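Local coordinates for protein diaminobutyrate-pyruvate transaminase and L-2,4-diaminobutyrate decarboxylase (Vibrio parahaemolyticus, PDB 2QMA) that probably uses pyridoxal 5'-phosphate in its C-terminal, decarboxylase-like domain, the part crystallised here, to break a carbon-carbon bond, as expected for an L-2,4-diaminobutyrate decarboxylase, at residues Ser31-Phe34 with Ala35-Ser39; Met45-Val48 with Phe49-Asn53; Gly174-Leu177 with Ala178-Trp181; Lys341-Phe344 with Lys345-Leu348. All coordinates share one frame; numbering follows the deposited sequence.

Contact 1: residues Ser31-Phe34 with Ala35-Ser39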
ATOM      1  N   SER A  31     -15.772 -19.575  13.702  1.00 18.06           N
ATOM      2  CA  SER A  31     -15.783 -18.106  13.648  1.00 18.88           C
ATOM      3  C   SER A  31     -16.548 -17.457  14.787  1.00 18.19           C
ATOM      4  O   SER A  31     -16.840 -16.281  14.738  1.00 18.62           O
ATOM      5  CB  SER A  31     -16.281 -17.580  12.284  1.00 18.27           C
ATOM      6  OG  SER A  31     -17.164 -18.496  11.674  1.00 19.80           O
ATOM      7  N   ALA A  32     -16.878 -18.228  15.811  1.00 17.85           N
ATOM      8  CA  ALA A  32     -17.590 -17.675  16.953  1.00 17.84           C
ATOM      9  C   ALA A  32     -16.815 -16.553  17.627  1.00 17.33           C
ATOM     10  O   ALA A  32     -17.359 -15.477  17.851  1.00 17.94           O
ATOM     11  CB  ALA A  32     -17.927 -18.773  17.957  1.00 17.13           C
ATOM     12  N   GLU A  33     -15.535 -16.784  17.924  1.00 17.54           N
ATOM     13  CA  GLU A  33     -14.745 -15.776  18.627  1.00 17.72           C
ATOM     14  C   GLU A  33     -14.587 -14.543  17.712  1.00 16.96           C
ATOM     15  O   GLU A  33     -14.633 -13.390  18.157  1.00 16.40           O
ATOM     16  CB  GLU A  33     -13.364 -16.345  19.012  1.00 18.68           C
ATOM     17  CG  GLU A  33     -12.501 -15.430  19.896  1.00 19.74           C
ATOM     18  CD  GLU A  33     -13.183 -15.014  21.215  1.00 22.67           C
ATOM     19  OE1 GLU A  33     -14.153 -15.670  21.676  1.00 24.70           O
ATOM     20  OE2 GLU A  33     -12.733 -14.017  21.810  1.00 24.28           O
ATOM     21  N   PHE A  34     -14.402 -14.818  16.431  1.00 16.60           N
ATOM     22  CA  PHE A  34     -14.268 -13.756  15.434  1.00 17.11           C
ATOM     23  C   PHE A  34     -15.444 -12.779  15.527  1.00 16.96           C
ATOM     24  O   PHE A  34     -15.261 -11.585  15.705  1.00 17.61           O
ATOM     25  CB  PHE A  34     -14.177 -14.359  14.034  1.00 16.81           C
ATOM     26  CG  PHE A  34     -14.554 -13.394  12.933  1.00 16.96           C
ATOM     27  CD1 PHE A  34     -13.651 -12.442  12.499  1.00 15.87           C
ATOM     28  CD2 PHE A  34     -15.826 -13.447  12.336  1.00 17.06           C
ATOM     29  CE1 PHE A  34     -13.991 -11.546  11.466  1.00 20.17           C
ATOM     30  CE2 PHE A  34     -16.176 -12.561  11.318  1.00 18.83           C
ATOM     31  CZ  PHE A  34     -15.243 -11.607  10.869  1.00 18.43           C
ATOM     32  N   ALA A  35     -16.653 -13.313  15.437  1.00 17.71           N
ATOM     33  CA  ALA A  35     -17.871 -12.501  15.499  1.00 17.43           C
ATOM     34  C   ALA A  35     -17.934 -11.681  16.794  1.00 17.87           C
ATOM     35  O   ALA A  35     -18.237 -10.482  16.768  1.00 17.48           O
ATOM     36  CB  ALA A  35     -19.091 -13.401  15.366  1.00 18.35           C
ATOM     37  N   SER A  36     -17.612 -12.329  17.914  1.00 17.68           N
ATOM     38  CA  SER A  36     -17.647 -11.697  19.222  1.00 17.80           C
ATOM     39  C   SER A  36     -16.652 -10.536  19.333  1.00 17.49           C
ATOM     40  O   SER A  36     -16.978  -9.483  19.906  1.00 17.89           O
ATOM     41  CB  SER A  36     -17.380 -12.745  20.306  1.00 17.72           C
ATOM     42  OG  SER A  36     -17.435 -12.164  21.591  1.00 20.06           O
ATOM     43  N   VAL A  37     -15.445 -10.723  18.782  1.00 16.79           N
ATOM     44  CA  VAL A  37     -14.401  -9.688  18.814  1.00 16.54           C
ATOM     45  C   VAL A  37     -14.745  -8.454  17.936  1.00 16.52           C
ATOM     46  O   VAL A  37     -14.632  -7.302  18.364  1.00 16.50           O
ATOM     47  CB  VAL A  37     -12.997 -10.291  18.435  1.00 16.04           C
ATOM     48  CG1 VAL A  37     -11.949  -9.198  18.163  1.00 15.93           C
ATOM     49  CG2 VAL A  37     -12.516 -11.283  19.518  1.00 17.55           C
HETATM   50  N   MSE A  38     -15.195  -8.736  16.725  1.00 16.17           N
HETATM   51  CA  MSE A  38     -15.602  -7.731  15.765  1.00 16.02           C
HETATM   52  C   MSE A  38     -16.812  -6.969  16.276  1.00 15.88           C
HETATM   53  O   MSE A  38     -16.839  -5.758  16.167  1.00 15.70           O
HETATM   54  CB  MSE A  38     -15.903  -8.399  14.428  1.00 15.84           C
HETATM   55  CG  MSE A  38     -14.681  -9.031  13.761  1.00 16.30           C
HETATM   56 SE   MSE A  38     -12.993  -8.051  13.903  0.70 18.41          SE
HETATM   57  CE  MSE A  38     -11.827  -9.574  14.363  1.00 18.34           C
ATOM     58  N   SER A  39     -17.811  -7.670  16.826  1.00 16.54           N
ATOM     59  CA  SER A  39     -18.947  -6.992  17.439  1.00 17.44           C
ATOM     60  C   SER A  39     -18.495  -6.064  18.596  1.00 17.08           C
ATOM     61  O   SER A  39     -18.976  -4.941  18.708  1.00 16.30           O
ATOM     62  CB  SER A  39     -20.021  -8.000  17.885  1.00 18.18           C
ATOM     63  OG  SER A  39     -20.762  -8.470  16.756  1.00 23.70           O
TER

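Contact 2: residues Met45-Val48 with Phe49-Asn53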
HETATM    1  N   MSE A  45     -16.127   1.426  18.715  1.00 17.91           N
HETATM    2  CA  MSE A  45     -16.036   2.562  17.777  1.00 17.75           C
HETATM    3  C   MSE A  45     -17.297   3.406  17.806  1.00 18.06           C
HETATM    4  O   MSE A  45     -17.221   4.625  17.682  1.00 18.48           O
HETATM    5  CB  MSE A  45     -15.728   2.122  16.353  1.00 17.88           C
HETATM    6  CG  MSE A  45     -14.308   1.639  16.105  1.00 19.17           C
HETATM    7 SE   MSE A  45     -12.896   2.905  16.620  0.70 20.92          SE
HETATM    8  CE  MSE A  45     -13.517   4.516  15.726  1.00 20.65           C
ATOM      9  N   LYS A  46     -18.453   2.763  17.991  1.00 18.45           N
ATOM     10  CA  LYS A  46     -19.694   3.489  18.134  1.00 18.98           C
ATOM     11  C   LYS A  46     -19.590   4.453  19.329  1.00 19.23           C
ATOM     12  O   LYS A  46     -19.896   5.646  19.217  1.00 19.14           O
ATOM     13  CB  LYS A  46     -20.842   2.505  18.322  1.00 19.98           C
ATOM     14  CG  LYS A  46     -22.242   3.175  18.435  1.00 20.84           C
ATOM     15  CD  LYS A  46     -23.316   2.139  18.324  1.00 24.77           C
ATOM     16  CE  LYS A  46     -24.670   2.739  18.658  1.00 29.76           C
ATOM     17  NZ  LYS A  46     -25.757   2.035  17.924  1.00 33.57           N
ATOM     18  N   SER A  47     -19.147   3.924  20.471  1.00 19.51           N
ATOM     19  CA  SER A  47     -18.964   4.728  21.688  0.50 19.64           C
ATOM     20  C   SER A  47     -18.021   5.893  21.433  1.00 19.45           C
ATOM     21  O   SER A  47     -18.243   7.010  21.910  1.00 19.64           O
ATOM     22  CB  SER A  47     -18.402   3.879  22.830  0.50 19.89           C
ATOM     23  OG  SER A  47     -18.190   4.685  23.984  0.50 21.10           O
ATOM     24  N   VAL A  48     -16.957   5.628  20.675  1.00 19.16           N
ATOM     25  CA  VAL A  48     -15.973   6.660  20.358  1.00 18.31           C
ATOM     26  C   VAL A  48     -16.652   7.770  19.530  1.00 17.48           C
ATOM     27  O   VAL A  48     -16.642   8.940  19.926  1.00 16.52           O
ATOM     28  CB  VAL A  48     -14.719   6.078  19.629  1.00 18.29           C
ATOM     29  CG1 VAL A  48     -13.843   7.194  19.105  1.00 18.72           C
ATOM     30  CG2 VAL A  48     -13.963   5.147  20.560  1.00 18.65           C
ATOM     31  N   PHE A  49     -17.263   7.383  18.407  1.00 17.36           N
ATOM     32  CA  PHE A  49     -17.918   8.348  17.504  1.00 17.12           C
ATOM     33  C   PHE A  49     -18.976   9.177  18.256  1.00 18.28           C
ATOM     34  O   PHE A  49     -19.078  10.391  18.065  1.00 18.61           O
ATOM     35  CB  PHE A  49     -18.545   7.632  16.316  1.00 16.25           C
ATOM     36  CG  PHE A  49     -17.540   7.191  15.278  1.00 15.97           C
ATOM     37  CD1 PHE A  49     -16.681   8.123  14.705  1.00 17.81           C
ATOM     38  CD2 PHE A  49     -17.494   5.875  14.849  1.00 14.90           C
ATOM     39  CE1 PHE A  49     -15.738   7.732  13.713  1.00 18.45           C
ATOM     40  CE2 PHE A  49     -16.578   5.467  13.853  1.00 17.88           C
ATOM     41  CZ  PHE A  49     -15.704   6.394  13.298  1.00 16.02           C
ATOM     42  N   GLU A  50     -19.719   8.520  19.145  1.00 18.54           N
ATOM     43  CA  GLU A  50     -20.788   9.199  19.888  1.00 19.83           C
ATOM     44  C   GLU A  50     -20.259  10.279  20.807  1.00 19.63           C
ATOM     45  O   GLU A  50     -20.897  11.303  20.961  1.00 20.15           O
ATOM     46  CB  GLU A  50     -21.625   8.201  20.673  1.00 19.44           C
ATOM     47  CG  GLU A  50     -22.576   7.444  19.785  1.00 22.68           C
ATOM     48  CD  GLU A  50     -23.317   6.330  20.503  1.00 26.64           C
ATOM     49  OE1 GLU A  50     -22.978   6.023  21.667  1.00 27.62           O
ATOM     50  OE2 GLU A  50     -24.225   5.741  19.880  1.00 28.58           O
ATOM     51  N   GLN A  51     -19.064  10.063  21.356  1.00 20.21           N
ATOM     52  CA  GLN A  51     -18.480  10.987  22.336  0.50 20.64           C
ATOM     53  C   GLN A  51     -17.626  12.061  21.671  1.00 20.37           C
ATOM     54  O   GLN A  51     -17.188  13.007  22.336  1.00 19.46           O
ATOM     55  CB  GLN A  51     -17.660  10.238  23.396  0.50 20.78           C
ATOM     56  CG  GLN A  51     -18.489   9.482  24.424  0.50 21.79           C
ATOM     57  CD  GLN A  51     -17.664   8.927  25.584  0.50 21.84           C
ATOM     58  OE1 GLN A  51     -17.387   9.630  26.568  0.50 23.37           O
ATOM     59  NE2 GLN A  51     -17.291   7.649  25.485  0.50 23.69           N
ATOM     60  N   VAL A  52     -17.393  11.918  20.357  1.00 20.24           N
ATOM     61  CA  VAL A  52     -16.594  12.890  19.616  1.00 20.50           C
ATOM     62  C   VAL A  52     -17.378  14.166  19.398  1.00 20.66           C
ATOM     63  O   VAL A  52     -18.505  14.141  18.906  1.00 22.05           O
ATOM     64  CB  VAL A  52     -16.139  12.378  18.220  1.00 19.99           C
ATOM     65  CG1 VAL A  52     -15.632  13.530  17.381  1.00 19.52           C
ATOM     66  CG2 VAL A  52     -15.071  11.309  18.353  1.00 19.84           C
ATOM     67  N   ASN A  53     -16.770  15.290  19.728  1.00 21.23           N
ATOM     68  CA  ASN A  53     -17.487  16.554  19.603  1.00 22.57           C
ATOM     69  C   ASN A  53     -16.663  17.647  18.911  1.00 21.81           C
ATOM     70  O   ASN A  53     -17.112  18.784  18.763  1.00 20.51           O
ATOM     71  CB  ASN A  53     -18.025  16.964  20.977  1.00 23.51           C
ATOM     72  CG  ASN A  53     -16.978  17.635  21.863  1.00 28.02           C
ATOM     73  OD1 ASN A  53     -15.810  17.233  21.906  1.00 34.14           O
ATOM     74  ND2 ASN A  53     -17.410  18.670  22.587  1.00 32.37           N
TER

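Contact 3: residues Gly174-Leu177 with Ala178-Trp181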
ATOM      1  N   GLY A 174       3.222   5.788 -13.719  1.00  8.28           N
ATOM      2  CA  GLY A 174       2.914   6.414 -15.021  1.00  6.60           C
ATOM      3  C   GLY A 174       4.191   6.996 -15.630  1.00  7.20           C
ATOM      4  O   GLY A 174       4.491   6.774 -16.808  1.00  6.34           O
ATOM      5  N   LEU A 175       4.955   7.728 -14.834  1.00  7.63           N
ATOM      6  CA  LEU A 175       6.168   8.362 -15.336  1.00  8.03           C
ATOM      7  C   LEU A 175       7.319   7.389 -15.562  1.00  8.74           C
ATOM      8  O   LEU A 175       8.134   7.600 -16.465  1.00  9.54           O
ATOM      9  CB  LEU A 175       6.599   9.505 -14.410  1.00  8.71           C
ATOM     10  CG  LEU A 175       5.611  10.685 -14.384  1.00  8.61           C
ATOM     11  CD1 LEU A 175       5.953  11.627 -13.235  1.00 11.85           C
ATOM     12  CD2 LEU A 175       5.587  11.463 -15.683  1.00 13.01           C
HETATM   13  N   MSE A 176       7.417   6.350 -14.741  1.00  8.71           N
HETATM   14  CA  MSE A 176       8.382   5.277 -15.034  1.00 10.36           C
HETATM   15  C   MSE A 176       8.035   4.577 -16.355  1.00  9.33           C
HETATM   16  O   MSE A 176       8.922   4.262 -17.142  1.00  9.70           O
HETATM   17  CB  MSE A 176       8.412   4.199 -13.950  1.00 10.14           C
HETATM   18  CG  MSE A 176       9.639   3.308 -14.110  1.00 12.87           C
HETATM   19 SE   MSE A 176       9.551   1.957 -12.744  0.70 20.23          SE
HETATM   20  CE  MSE A 176       9.566   3.248 -11.333  1.00 20.73           C
ATOM     21  N   LEU A 177       6.753   4.311 -16.603  1.00  8.80           N
ATOM     22  CA  LEU A 177       6.377   3.723 -17.922  1.00  8.51           C
ATOM     23  C   LEU A 177       6.833   4.655 -19.035  1.00  7.98           C
ATOM     24  O   LEU A 177       7.393   4.210 -20.032  1.00  7.61           O
ATOM     25  CB  LEU A 177       4.881   3.406 -18.057  1.00  8.44           C
ATOM     26  CG  LEU A 177       4.431   2.262 -17.136  1.00 10.35           C
ATOM     27  CD1 LEU A 177       2.894   2.191 -17.184  1.00  8.63           C
ATOM     28  CD2 LEU A 177       5.096   0.946 -17.517  1.00 11.04           C
ATOM     29  N   ALA A 178       6.634   5.952 -18.832  1.00  7.74           N
ATOM     30  CA  ALA A 178       7.037   6.952 -19.850  1.00  9.46           C
ATOM     31  C   ALA A 178       8.546   6.911 -20.090  1.00  9.79           C
ATOM     32  O   ALA A 178       8.977   6.999 -21.214  1.00  9.57           O
ATOM     33  CB  ALA A 178       6.595   8.347 -19.433  1.00  9.62           C
ATOM     34  N   ARG A 179       9.298   6.799 -19.003  1.00 10.24           N
ATOM     35  CA  ARG A 179      10.751   6.739 -19.031  1.00 10.29           C
ATOM     36  C   ARG A 179      11.201   5.549 -19.905  1.00 10.10           C
ATOM     37  O   ARG A 179      11.971   5.736 -20.833  1.00 11.78           O
ATOM     38  CB  ARG A 179      11.315   6.662 -17.590  1.00 10.48           C
ATOM     39  CG  ARG A 179      12.848   6.479 -17.567  1.00  8.95           C
ATOM     40  CD  ARG A 179      13.286   5.865 -16.194  1.00 12.50           C
ATOM     41  NE  ARG A 179      12.908   4.445 -16.049  1.00 10.36           N
ATOM     42  CZ  ARG A 179      13.184   3.677 -14.991  1.00  9.66           C
ATOM     43  NH1 ARG A 179      13.884   4.170 -13.947  1.00  9.52           N
ATOM     44  NH2 ARG A 179      12.805   2.386 -14.973  1.00  8.95           N
ATOM     45  N   ASP A 180      10.663   4.357 -19.662  1.00 11.17           N
ATOM     46  CA  ASP A 180      11.055   3.165 -20.416  1.00 10.32           C
ATOM     47  C   ASP A 180      10.526   3.279 -21.861  1.00 11.80           C
ATOM     48  O   ASP A 180      11.176   2.820 -22.825  1.00 12.09           O
ATOM     49  CB  ASP A 180      10.486   1.923 -19.730  1.00 11.64           C
ATOM     50  CG  ASP A 180      11.212   1.567 -18.437  1.00 12.13           C
ATOM     51  OD1 ASP A 180      11.869   2.432 -17.789  1.00 10.82           O
ATOM     52  OD2 ASP A 180      11.089   0.418 -18.040  1.00 16.49           O
ATOM     53  N   TRP A 181       9.355   3.893 -22.016  1.00 12.02           N
ATOM     54  CA  TRP A 181       8.702   4.017 -23.338  1.00 12.73           C
ATOM     55  C   TRP A 181       9.615   4.844 -24.274  1.00 13.30           C
ATOM     56  O   TRP A 181       9.842   4.475 -25.449  1.00 12.58           O
ATOM     57  CB  TRP A 181       7.298   4.640 -23.150  1.00 13.32           C
ATOM     58  CG  TRP A 181       6.566   5.109 -24.376  1.00 11.91           C
ATOM     59  CD1 TRP A 181       5.745   4.395 -25.180  1.00 14.49           C
ATOM     60  CD2 TRP A 181       6.585   6.434 -24.881  1.00 14.80           C
ATOM     61  NE1 TRP A 181       5.243   5.199 -26.182  1.00 14.45           N
ATOM     62  CE2 TRP A 181       5.745   6.465 -26.013  1.00 14.63           C
ATOM     63  CE3 TRP A 181       7.223   7.613 -24.466  1.00 10.67           C
ATOM     64  CZ2 TRP A 181       5.514   7.645 -26.746  1.00 14.78           C
ATOM     65  CZ3 TRP A 181       7.009   8.778 -25.201  1.00 14.44           C
ATOM     66  CH2 TRP A 181       6.173   8.771 -26.348  1.00 14.15           C
TER

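Contact 4: residues Lys341-Phe344 with Lys345-Leu348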
ATOM      1  N   LYS A 341      -2.466  -1.100 -23.111  1.00 12.77           N
ATOM      2  CA  LYS A 341      -1.897  -2.096 -22.189  1.00 13.60           C
ATOM      3  C   LYS A 341      -0.549  -2.698 -22.630  1.00 13.86           C
ATOM      4  O   LYS A 341       0.191  -3.251 -21.787  1.00 13.48           O
ATOM      5  CB  LYS A 341      -2.913  -3.204 -21.911  1.00 12.63           C
ATOM      6  CG  LYS A 341      -3.178  -4.095 -23.111  1.00 15.73           C
ATOM      7  CD  LYS A 341      -4.331  -4.973 -22.723  1.00 20.58           C
ATOM      8  CE  LYS A 341      -4.974  -5.594 -23.923  1.00 25.98           C
ATOM      9  NZ  LYS A 341      -6.239  -6.266 -23.469  1.00 30.72           N
ATOM     10  N   SER A 342      -0.202  -2.551 -23.911  1.00 13.89           N
ATOM     11  CA  SER A 342       1.102  -3.019 -24.370  1.00 15.30           C
ATOM     12  C   SER A 342       2.236  -2.281 -23.620  1.00 14.87           C
ATOM     13  O   SER A 342       3.336  -2.827 -23.451  1.00 15.45           O
ATOM     14  CB  SER A 342       1.237  -2.949 -25.900  1.00 16.30           C
ATOM     15  OG  SER A 342       1.641  -1.660 -26.271  1.00 20.36           O
ATOM     16  N   ASN A 343       1.950  -1.066 -23.141  1.00 14.29           N
ATOM     17  CA  ASN A 343       2.906  -0.328 -22.369  1.00 14.98           C
ATOM     18  C   ASN A 343       3.275  -0.972 -21.008  1.00 14.29           C
ATOM     19  O   ASN A 343       4.341  -0.692 -20.467  1.00 14.64           O
ATOM     20  CB  ASN A 343       2.481   1.154 -22.200  1.00 14.83           C
ATOM     21  CG  ASN A 343       2.575   1.965 -23.502  1.00 16.27           C
ATOM     22  OD1 ASN A 343       1.716   2.822 -23.799  1.00 19.87           O
ATOM     23  ND2 ASN A 343       3.609   1.726 -24.251  1.00 12.40           N
ATOM     24  N   PHE A 344       2.396  -1.813 -20.469  1.00 14.03           N
ATOM     25  CA  PHE A 344       2.688  -2.590 -19.255  1.00 15.39           C
ATOM     26  C   PHE A 344       3.842  -3.606 -19.465  1.00 15.87           C
ATOM     27  O   PHE A 344       4.394  -4.088 -18.483  1.00 16.52           O
ATOM     28  CB  PHE A 344       1.418  -3.312 -18.714  1.00 15.29           C
ATOM     29  CG  PHE A 344       0.466  -2.416 -17.974  1.00 16.42           C
ATOM     30  CD1 PHE A 344       0.950  -1.453 -17.095  1.00 18.09           C
ATOM     31  CD2 PHE A 344      -0.918  -2.570 -18.097  1.00 16.53           C
ATOM     32  CE1 PHE A 344       0.097  -0.632 -16.377  1.00 17.13           C
ATOM     33  CE2 PHE A 344      -1.790  -1.745 -17.381  1.00 17.93           C
ATOM     34  CZ  PHE A 344      -1.296  -0.774 -16.523  1.00 17.12           C
ATOM     35  N   LYS A 345       4.194  -3.897 -20.723  1.00 16.34           N
ATOM     36  CA  LYS A 345       5.271  -4.831 -21.079  1.00 18.60           C
ATOM     37  C   LYS A 345       6.594  -4.423 -20.441  1.00 18.74           C
ATOM     38  O   LYS A 345       7.412  -5.282 -20.161  1.00 18.22           O
ATOM     39  CB  LYS A 345       5.446  -4.966 -22.609  1.00 18.81           C
ATOM     40  CG  LYS A 345       6.235  -3.819 -23.248  1.00 19.41           C
ATOM     41  CD  LYS A 345       6.092  -3.736 -24.744  1.00 20.96           C
ATOM     42  CE  LYS A 345       6.659  -2.402 -25.256  1.00 26.15           C
ATOM     43  NZ  LYS A 345       6.934  -2.431 -26.726  1.00 27.38           N
ATOM     44  N   PHE A 346       6.787  -3.115 -20.227  1.00 18.96           N
ATOM     45  CA  PHE A 346       7.992  -2.589 -19.557  1.00 20.89           C
ATOM     46  C   PHE A 346       8.147  -3.032 -18.098  1.00 22.26           C
ATOM     47  O   PHE A 346       9.270  -3.086 -17.593  1.00 23.73           O
ATOM     48  CB  PHE A 346       8.069  -1.052 -19.689  1.00 19.87           C
ATOM     49  CG  PHE A 346       8.099  -0.570 -21.128  1.00 17.38           C
ATOM     50  CD1 PHE A 346       9.085  -1.024 -22.011  1.00 15.70           C
ATOM     51  CD2 PHE A 346       7.138   0.327 -21.591  1.00 16.19           C
ATOM     52  CE1 PHE A 346       9.133  -0.585 -23.348  1.00 17.77           C
ATOM     53  CE2 PHE A 346       7.167   0.779 -22.906  1.00 17.77           C
ATOM     54  CZ  PHE A 346       8.167   0.325 -23.796  1.00 18.04           C
ATOM     55  N   LEU A 347       7.033  -3.377 -17.458  1.00 23.67           N
ATOM     56  CA  LEU A 347       6.981  -3.769 -16.040  1.00 26.15           C
ATOM     57  C   LEU A 347       7.247  -5.232 -15.795  1.00 27.65           C
ATOM     58  O   LEU A 347       7.339  -5.664 -14.646  1.00 27.91           O
ATOM     59  CB  LEU A 347       5.587  -3.492 -15.467  1.00 25.32           C
ATOM     60  CG  LEU A 347       5.124  -2.075 -15.213  1.00 26.69           C
ATOM     61  CD1 LEU A 347       3.607  -2.080 -15.162  1.00 27.49           C
ATOM     62  CD2 LEU A 347       5.699  -1.495 -13.926  1.00 25.18           C
ATOM     63  N   LEU A 348       7.368  -5.991 -16.873  1.00 29.06           N
ATOM     64  CA  LEU A 348       7.162  -7.421 -16.831  1.00 31.34           C
ATOM     65  C   LEU A 348       8.480  -8.177 -17.001  1.00 32.17           C
ATOM     66  O   LEU A 348       9.127  -8.108 -18.079  1.00 32.42           O
ATOM     67  CB  LEU A 348       6.120  -7.753 -17.901  1.00 31.38           C
ATOM     68  CG  LEU A 348       5.990  -9.012 -18.733  1.00 32.28           C
ATOM     69  CD1 LEU A 348       5.814 -10.259 -17.854  1.00 33.09           C
ATOM     70  CD2 LEU A 348       4.798  -8.785 -19.681  1.00 32.08           C
TER

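Contact 1: residues Ser31-Phe34 with Ala35-Ser39
M38 N gives its hydrogen to F34 O at 3.0 Å, and V37 N does the same to E33 O. Two further i to i+4 bonds, A35 N to S31 O and S36 N to A32 O, make up the first two turns of helix 32-51, with S31 at the N-cap position. The backbone thus brings residues four apart onto one face, and the pair F34 and M38 illustrates what that spacing allows. M38 runs roughly perpendicular to F34. CG of the selenomethionine M38 lies over one face of the F34 ring, 3.9 Å from its centroid, and comes to 3.5 Å from F34 CE1. The chain then bends at chi2 (-39°), so that SE stands obliquely to the ring at 5.2 Å from the centroid of F34, a Met-aromatic contact, and CE turns back to within 3.9 Å of F34 CD1. A second pair of the same spacing touches through fewer atoms: the carboxylate oxygen OE2 of the exposed E33 makes the nearest side-chain approach, 3.6 Å from V37 CG2, while S36 OG bonds to K81 NZ. V37 packs on L80 and I84 of helix 80-92, whereas F34 and M38 meet M113 and V116, respectively, of the second subunit, so this end of the helix lies between helix 80-92 of its own chain and the second subunit.

Contact 2: residues Met45-Val48 with Phe49-Asn53
M45 and F49 form the tight side of this last stretch of helix 32-51. F49 N bonds to M45 O at 2.9 Å, and the selenomethionine chain of M45, folded at chi2 and chi3 (-55° and -51°), brings its terminal methyl to the F49 ring, off its centre, near CE2 and CZ. CE sits 3.7 Å from F49 CE2 and 4.1 Å from the centroid of the F49 ring, a CH-pi contact. Both residues are buried. The other side illustrates how much weaker the same four-residue spacing can be near solvent. K46 and E50 carry opposite charges, yet K46 NZ stays 4.5 Å from E50 OE2, too far for a salt bridge; it is the aliphatic K46 CE that approaches OE2 of E50, at 3.3 Å. Between S47 and the exposed Q51 the hydrogen bond from Q51 NE2 to S47 OG, at 3.4 Å, is weak and doubtful, since both residues are modelled in two conformers. The backbone slackens too as the helix runs out: V48 O receives weak bonds from both Q51 N and V52 N, while V48 CG1 and V52 CG2 are 4.4 Å apart. V48 leans on A88 and A92 of helix 80-92, V48, F49 and V52 all touch F97 in a loop, and the second subunit supplies L125 against M45 and I24 against F49.

Contact 3: residues Gly174-Leu177 with Ala178-Trp181
R179 and the selenomethionine M176 run alongside each other on helix 167-187, which packs against strands 258-265 and 290-295 of the mixed sheet in the large domain of a PLP-dependent decarboxylase fold. The arginine is a worked example of a long side chain held flat within a helix. Its CB begins 3.4 Å from M176 O, and CG, anti to the backbone N (chi1 175°), carries the chain outward until CD, where the bend at chi3 (72°) turns the head back beside M176. NE then meets D180 OD1 at 2.9 Å. CZ lies 3.7 Å from M176 CG, which covers one guanidinium face near its rim. At the tip, NH2 reaches the same D180 OD1 on its syn lone pair, so two nitrogens grip a single oxygen side-on, almost within the guanidinium plane. This salt bridge between adjacent residues probably steadies the charge of both in their buried setting. NH1 and NH2 also bond to the backbone: NH1 to M222 O of the same chain and to W221 O of the second subunit, NH2 to S220 O of that subunit. Between the two side chains the nearest approach is M176 CG to R179 NH2, at 3.4 Å.

Contact 4: residues Lys341-Phe344 with Lys345-Leu348
F344, with K345 and N343 beside it, dominates this short 3-10 segment, in which each turn joins residues three apart. The F344 ring and L347 run alongside each other in the same direction, and F344 CD1 comes to 3.3 Å from L347 CD1, a close meeting of methyl and ring; the same two residues are joined by L347 N to F344 O, 2.9 Å. K345 takes another course. Its CG sits between the backbone N and the carbonyl carbon (chi1 80°), which turns the extended chain back past S342, so that K345 CB and CG both stand 3.1 Å from S342 O, the oxygen that K345 N also binds. N343 runs alongside F346, its amide plane only 13° from the ring plane, and N343 ND2 is 3.9 Å from F346 CE2. The backbone bond of that pair, F346 N to N343 O, is weak at 3.5 Å. Three-residue spacing thus pairs neighbours in the way four-residue spacing does in an alpha helix. The segment follows strand 334-338 and lies on the outside of the large domain: F344 rests on D160 and I162 of strand 160-164, while N343, F346 and L347 face W181, D180 and L177, respectively, of helix 167-187.

In the fold
The four contacts fall into two groups on different parts of the subunit. Contacts 1 and 2 are successive regions of helix 32-51, with centres about 21 Å apart, and both meet the second subunit. Contacts 3 and 4 belong to the large domain, their centres only about 10 Å apart, and they touch directly: L177 CD2 lies 3.5 Å from N343 O, and W181 CA lies 3.6 Å from F346 CE2. Between the groups the centres are about 43 to 47 Å apart. Contact 3 also reaches the second subunit, whereas contact 4 touches no other chain of the assembly. All four lie away from K325, the lysine predicted to carry pyridoxal phosphate, which is unmodified here.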